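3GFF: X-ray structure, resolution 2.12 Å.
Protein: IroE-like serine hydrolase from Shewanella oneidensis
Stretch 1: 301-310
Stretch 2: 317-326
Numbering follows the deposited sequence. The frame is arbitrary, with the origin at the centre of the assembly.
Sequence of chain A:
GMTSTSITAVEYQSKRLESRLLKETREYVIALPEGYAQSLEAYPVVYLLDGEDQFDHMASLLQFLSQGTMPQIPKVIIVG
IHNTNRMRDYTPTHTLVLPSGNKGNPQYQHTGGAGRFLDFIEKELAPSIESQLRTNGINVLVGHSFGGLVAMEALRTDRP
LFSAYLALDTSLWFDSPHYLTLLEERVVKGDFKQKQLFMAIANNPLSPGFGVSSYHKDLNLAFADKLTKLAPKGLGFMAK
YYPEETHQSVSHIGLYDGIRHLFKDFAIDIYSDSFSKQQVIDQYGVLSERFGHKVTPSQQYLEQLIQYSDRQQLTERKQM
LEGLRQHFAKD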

ATOM      1  N   TYR A 301      15.595  16.747  -2.465  1.00 27.60           N
ATOM      2  CA  TYR A 301      14.296  17.398  -2.597  1.00 27.65           C
ATOM      3  C   TYR A 301      14.464  18.830  -3.067  1.00 27.32           C
ATOM      4  O   TYR A 301      13.812  19.244  -4.006  1.00 27.04           O
ATOM      5  CB  TYR A 301      13.535  17.310  -1.257  1.00 28.77           C
ATOM      6  CG  TYR A 301      12.126  17.875  -1.259  1.00 29.15           C
ATOM      7  CD1 TYR A 301      11.186  17.456  -2.203  1.00 29.41           C
ATOM      8  CD2 TYR A 301      11.716  18.788  -0.280  1.00 29.28           C
ATOM      9  CE1 TYR A 301       9.889  17.947  -2.196  1.00 29.07           C
ATOM     10  CE2 TYR A 301      10.418  19.297  -0.264  1.00 28.97           C
ATOM     11  CZ  TYR A 301       9.510  18.870  -1.225  1.00 29.48           C
ATOM     12  OH  TYR A 301       8.227  19.358  -1.220  1.00 29.40           O
ATOM     13  N   LEU A 302      15.355  19.569  -2.427  1.00 27.59           N
ATOM     14  CA  LEU A 302      15.626  20.940  -2.818  1.00 28.77           C
ATOM     15  C   LEU A 302      16.096  20.992  -4.258  1.00 28.99           C
ATOM     16  O   LEU A 302      15.612  21.805  -5.034  1.00 28.02           O
ATOM     17  CB  LEU A 302      16.693  21.582  -1.935  1.00 28.61           C
ATOM     18  CG  LEU A 302      16.321  21.930  -0.506  1.00 28.30           C
ATOM     19  CD1 LEU A 302      17.489  22.697   0.062  1.00 28.36           C
ATOM     20  CD2 LEU A 302      15.038  22.764  -0.467  1.00 29.00           C
ATOM     21  N   GLU A 303      17.040  20.118  -4.591  1.00 30.57           N
ATOM     22  CA  GLU A 303      17.585  20.025  -5.952  1.00 31.96           C
ATOM     23  C   GLU A 303      16.471  19.695  -6.969  1.00 32.91           C
ATOM     24  O   GLU A 303      16.498  20.185  -8.098  1.00 32.56           O
ATOM     25  CB  GLU A 303      18.717  19.000  -6.015  1.00 31.45           C
ATOM     26  N   GLN A 304      15.503  18.871  -6.566  1.00 33.73           N
ATOM     27  CA  GLN A 304      14.350  18.562  -7.421  1.00 34.86           C
ATOM     28  C   GLN A 304      13.555  19.832  -7.661  1.00 33.61           C
ATOM     29  O   GLN A 304      13.223  20.146  -8.806  1.00 34.00           O
ATOM     30  CB  GLN A 304      13.418  17.523  -6.781  1.00 36.03           C
ATOM     31  CG  GLN A 304      14.009  16.125  -6.562  1.00 36.70           C
ATOM     32  CD  GLN A 304      13.045  15.207  -5.810  1.00 37.18           C
ATOM     33  OE1 GLN A 304      11.878  15.549  -5.614  1.00 37.56           O
ATOM     34  NE2 GLN A 304      13.535  14.034  -5.385  1.00 38.23           N
ATOM     35  N   LEU A 305      13.260  20.564  -6.584  1.00 31.87           N
ATOM     36  CA  LEU A 305      12.505  21.827  -6.679  1.00 31.30           C
ATOM     37  C   LEU A 305      13.199  22.918  -7.541  1.00 31.03           C
ATOM     38  O   LEU A 305      12.535  23.595  -8.324  1.00 30.38           O
ATOM     39  CB  LEU A 305      12.186  22.397  -5.285  1.00 30.45           C
ATOM     40  CG  LEU A 305      11.282  21.656  -4.308  1.00 30.35           C
ATOM     41  CD1 LEU A 305      11.138  22.494  -3.043  1.00 29.89           C
ATOM     42  CD2 LEU A 305       9.906  21.327  -4.904  1.00 30.58           C
ATOM     43  N   ILE A 306      14.513  23.090  -7.374  1.00 31.01           N
ATOM     44  CA  ILE A 306      15.299  24.085  -8.133  1.00 31.34           C
ATOM     45  C   ILE A 306      15.326  23.758  -9.614  1.00 32.56           C
ATOM     46  O   ILE A 306      15.225  24.676 -10.450  1.00 32.81           O
ATOM     47  CB  ILE A 306      16.768  24.167  -7.627  1.00 31.41           C
ATOM     48  CG1 ILE A 306      16.819  24.866  -6.267  1.00 31.37           C
ATOM     49  CG2 ILE A 306      17.683  24.911  -8.613  1.00 30.95           C
ATOM     50  CD1 ILE A 306      18.189  24.855  -5.613  1.00 31.15           C
ATOM     51  N   GLN A 307      15.476  22.469  -9.944  1.00 33.18           N
ATOM     52  CA  GLN A 307      15.504  22.035 -11.360  1.00 33.28           C
ATOM     53  C   GLN A 307      14.146  22.144 -12.055  1.00 32.53           C
ATOM     54  O   GLN A 307      14.096  22.462 -13.254  1.00 31.82           O
ATOM     55  CB  GLN A 307      16.132  20.644 -11.536  1.00 33.70           C
ATOM     56  CG  GLN A 307      17.645  20.702 -11.777  1.00 33.80           C
ATOM     57  N   TYR A 308      13.060  21.880 -11.330  1.00 31.74           N
ATOM     58  CA  TYR A 308      11.718  22.080 -11.894  1.00 32.21           C
ATOM     59  C   TYR A 308      11.603  23.576 -12.182  1.00 32.41           C
ATOM     60  O   TYR A 308      11.371  23.985 -13.321  1.00 33.00           O
ATOM     61  CB  TYR A 308      10.606  21.628 -10.936  1.00 31.42           C
ATOM     62  N   SER A 309      11.806  24.381 -11.135  1.00 33.00           N
ATOM     63  CA  SER A 309      11.811  25.838 -11.233  1.00 32.64           C
ATOM     64  C   SER A 309      12.687  26.288 -12.386  1.00 33.22           C
ATOM     65  O   SER A 309      12.266  27.096 -13.201  1.00 33.06           O
ATOM     66  CB  SER A 309      12.358  26.481  -9.942  1.00 32.39           C
ATOM     67  OG  SER A 309      11.501  26.295  -8.830  1.00 31.61           O
ATOM     68  N   ASP A 310      13.915  25.765 -12.430  1.00 34.04           N
ATOM     69  CA  ASP A 310      14.896  26.100 -13.480  1.00 34.42           C
ATOM     70  C   ASP A 310      14.358  25.775 -14.872  1.00 34.81           C
ATOM     71  O   ASP A 310      14.473  26.579 -15.803  1.00 34.39           O
ATOM     72  N   ARG A 317      12.029  32.080  -7.802  1.00 33.47           N
ATOM     73  CA  ARG A 317      11.728  30.927  -6.967  1.00 32.55           C
ATOM     74  C   ARG A 317      12.964  30.016  -7.005  1.00 31.63           C
ATOM     75  O   ARG A 317      13.402  29.504  -5.979  1.00 30.92           O
ATOM     76  CB  ARG A 317      10.476  30.193  -7.464  1.00 32.24           C
ATOM     77  CG  ARG A 317       9.162  30.885  -7.098  1.00 31.79           C
ATOM     78  CD  ARG A 317       7.974  30.066  -7.554  1.00 31.74           C
ATOM     79  NE  ARG A 317       6.780  30.313  -6.737  1.00 31.80           N
ATOM     80  CZ  ARG A 317       5.666  30.938  -7.124  1.00 32.48           C
ATOM     81  NH1 ARG A 317       5.518  31.424  -8.369  1.00 32.11           N
ATOM     82  NH2 ARG A 317       4.669  31.066  -6.241  1.00 32.33           N
ATOM     83  N   LYS A 318      13.539  29.848  -8.196  1.00 30.93           N
ATOM     84  CA  LYS A 318      14.774  29.103  -8.344  1.00 30.31           C
ATOM     85  C   LYS A 318      15.794  29.744  -7.404  1.00 30.35           C
ATOM     86  O   LYS A 318      16.410  29.059  -6.584  1.00 30.63           O
ATOM     87  CB  LYS A 318      15.273  29.142  -9.794  1.00 29.70           C
ATOM     88  N   GLN A 319      15.945  31.067  -7.515  1.00 29.99           N
ATOM     89  CA  GLN A 319      16.865  31.831  -6.667  1.00 29.52           C
ATOM     90  C   GLN A 319      16.545  31.668  -5.173  1.00 29.58           C
ATOM     91  O   GLN A 319      17.474  31.530  -4.361  1.00 29.67           O
ATOM     92  CB  GLN A 319      16.859  33.317  -7.053  1.00 28.83           C
HETATM   93  N   MSE A 320      15.248  31.691  -4.822  1.00 29.28           N
HETATM   94  CA  MSE A 320      14.783  31.516  -3.425  1.00 29.35           C
HETATM   95  C   MSE A 320      15.182  30.132  -2.941  1.00 27.75           C
HETATM   96  O   MSE A 320      15.795  30.000  -1.894  1.00 28.03           O
HETATM   97  CB  MSE A 320      13.261  31.681  -3.277  1.00 30.05           C
HETATM   98  CG  MSE A 320      12.740  33.114  -3.278  1.00 30.80           C
HETATM   99 SE   MSE A 320      10.816  33.194  -2.885  0.75 31.11          SE
HETATM  100  CE  MSE A 320      10.637  35.219  -2.775  1.00 31.23           C
ATOM    101  N   LEU A 321      14.824  29.112  -3.716  1.00 25.90           N
ATOM    102  CA  LEU A 321      15.240  27.739  -3.434  1.00 24.93           C
ATOM    103  C   LEU A 321      16.759  27.615  -3.338  1.00 24.50           C
ATOM    104  O   LEU A 321      17.274  26.978  -2.419  1.00 24.60           O
ATOM    105  CB  LEU A 321      14.703  26.794  -4.504  1.00 24.14           C
ATOM    106  CG  LEU A 321      13.202  26.527  -4.460  1.00 23.46           C
ATOM    107  CD1 LEU A 321      12.732  25.968  -5.799  1.00 23.24           C
ATOM    108  CD2 LEU A 321      12.893  25.603  -3.301  1.00 22.65           C
ATOM    109  N   GLU A 322      17.475  28.196  -4.296  1.00 25.10           N
ATOM    110  CA  GLU A 322      18.956  28.211  -4.248  1.00 26.08           C
ATOM    111  C   GLU A 322      19.429  28.938  -2.979  1.00 25.99           C
ATOM    112  O   GLU A 322      20.457  28.572  -2.397  1.00 25.94           O
ATOM    113  CB  GLU A 322      19.564  28.859  -5.508  1.00 24.40           C
ATOM    114  N   GLY A 323      18.669  29.962  -2.564  1.00 26.56           N
ATOM    115  CA  GLY A 323      18.950  30.718  -1.337  1.00 26.75           C
ATOM    116  C   GLY A 323      18.781  29.785  -0.165  1.00 26.83           C
ATOM    117  O   GLY A 323      19.630  29.708   0.717  1.00 26.32           O
ATOM    118  N   LEU A 324      17.662  29.075  -0.170  1.00 28.17           N
ATOM    119  CA  LEU A 324      17.403  28.021   0.797  1.00 28.83           C
ATOM    120  C   LEU A 324      18.544  27.020   0.766  1.00 29.49           C
ATOM    121  O   LEU A 324      19.100  26.677   1.813  1.00 29.94           O
ATOM    122  CB  LEU A 324      16.060  27.336   0.491  1.00 29.09           C
ATOM    123  CG  LEU A 324      14.802  27.731   1.288  1.00 29.57           C
ATOM    124  CD1 LEU A 324      14.992  28.988   2.066  1.00 29.81           C
ATOM    125  CD2 LEU A 324      13.549  27.804   0.409  1.00 28.80           C
ATOM    126  N   ARG A 325      18.895  26.567  -0.434  1.00 30.63           N
ATOM    127  CA  ARG A 325      19.970  25.581  -0.622  1.00 31.23           C
ATOM    128  C   ARG A 325      21.242  25.993   0.130  1.00 31.27           C
ATOM    129  O   ARG A 325      21.798  25.178   0.862  1.00 32.40           O
ATOM    130  CB  ARG A 325      20.270  25.368  -2.119  1.00 31.34           C
ATOM    131  N   GLN A 326      21.665  27.253  -0.030  1.00 30.36           N
ATOM    132  CA  GLN A 326      22.870  27.806   0.633  1.00 30.13           C
ATOM    133  C   GLN A 326      22.759  27.901   2.166  1.00 30.07           C
ATOM    134  O   GLN A 326      23.655  27.466   2.892  1.00 30.12           O
ATOM    135  CB  GLN A 326      23.195  29.184   0.073  1.00 29.76           C
TER

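Antiparallel helices often hold together largely by the packing of apolar side chains, and the pair formed by 301-310 and 317-326 is a compact example. Their axes approach to 8.7 Å at an angle of 161°, burying 405 Å² in total, and no hydrogen bond joins them among the modelled atoms.

The central knob is I306. Its CA-to-CB bond points sideways, yet chi1 near -73° (m) and chi2 near 173° (t) bring the end of the chain nearer to the partner helix, among K318, L321, E322 and R325. CG1 lies 3.4 Å from CB of L321, and CD1 reaches to 3.7 Å from the backbone N of E322. A branched, wholly apolar side chain suits such a hole, since that backbone N is already bonded to K318 O within its own helix and asks nothing of the intruder.

L321, the residue most covered by the opposing stretch, answers from the other helix. It points toward its partner in the mt conformation common for leucine in helices, and both of its methyls reach L305, CD2 of L321 packing 3.6 Å from CD1 of L305 and CD1 of L321 lying 3.5 Å from O of L305; CD1 of L321 also comes to 3.3 Å from OG of S309. L305 and L302 also point toward the partner and share the mt form; at L302 this carries CD1 to 3.9 Å from CA of R325.

S309 shows how a small polar residue can be buried at such an interface. With chi1 at -68° (m), its OG turns back along its own helix and donates a hydrogen bond to L305 O at 2.9 Å. The hydroxyl is thus satisfied beside a leucine methyl, and CB of S309 sits 3.9 Å from CA of K318. Nearby, the helices come close, with CA of I306 and CA of K318 only 5.0 Å apart.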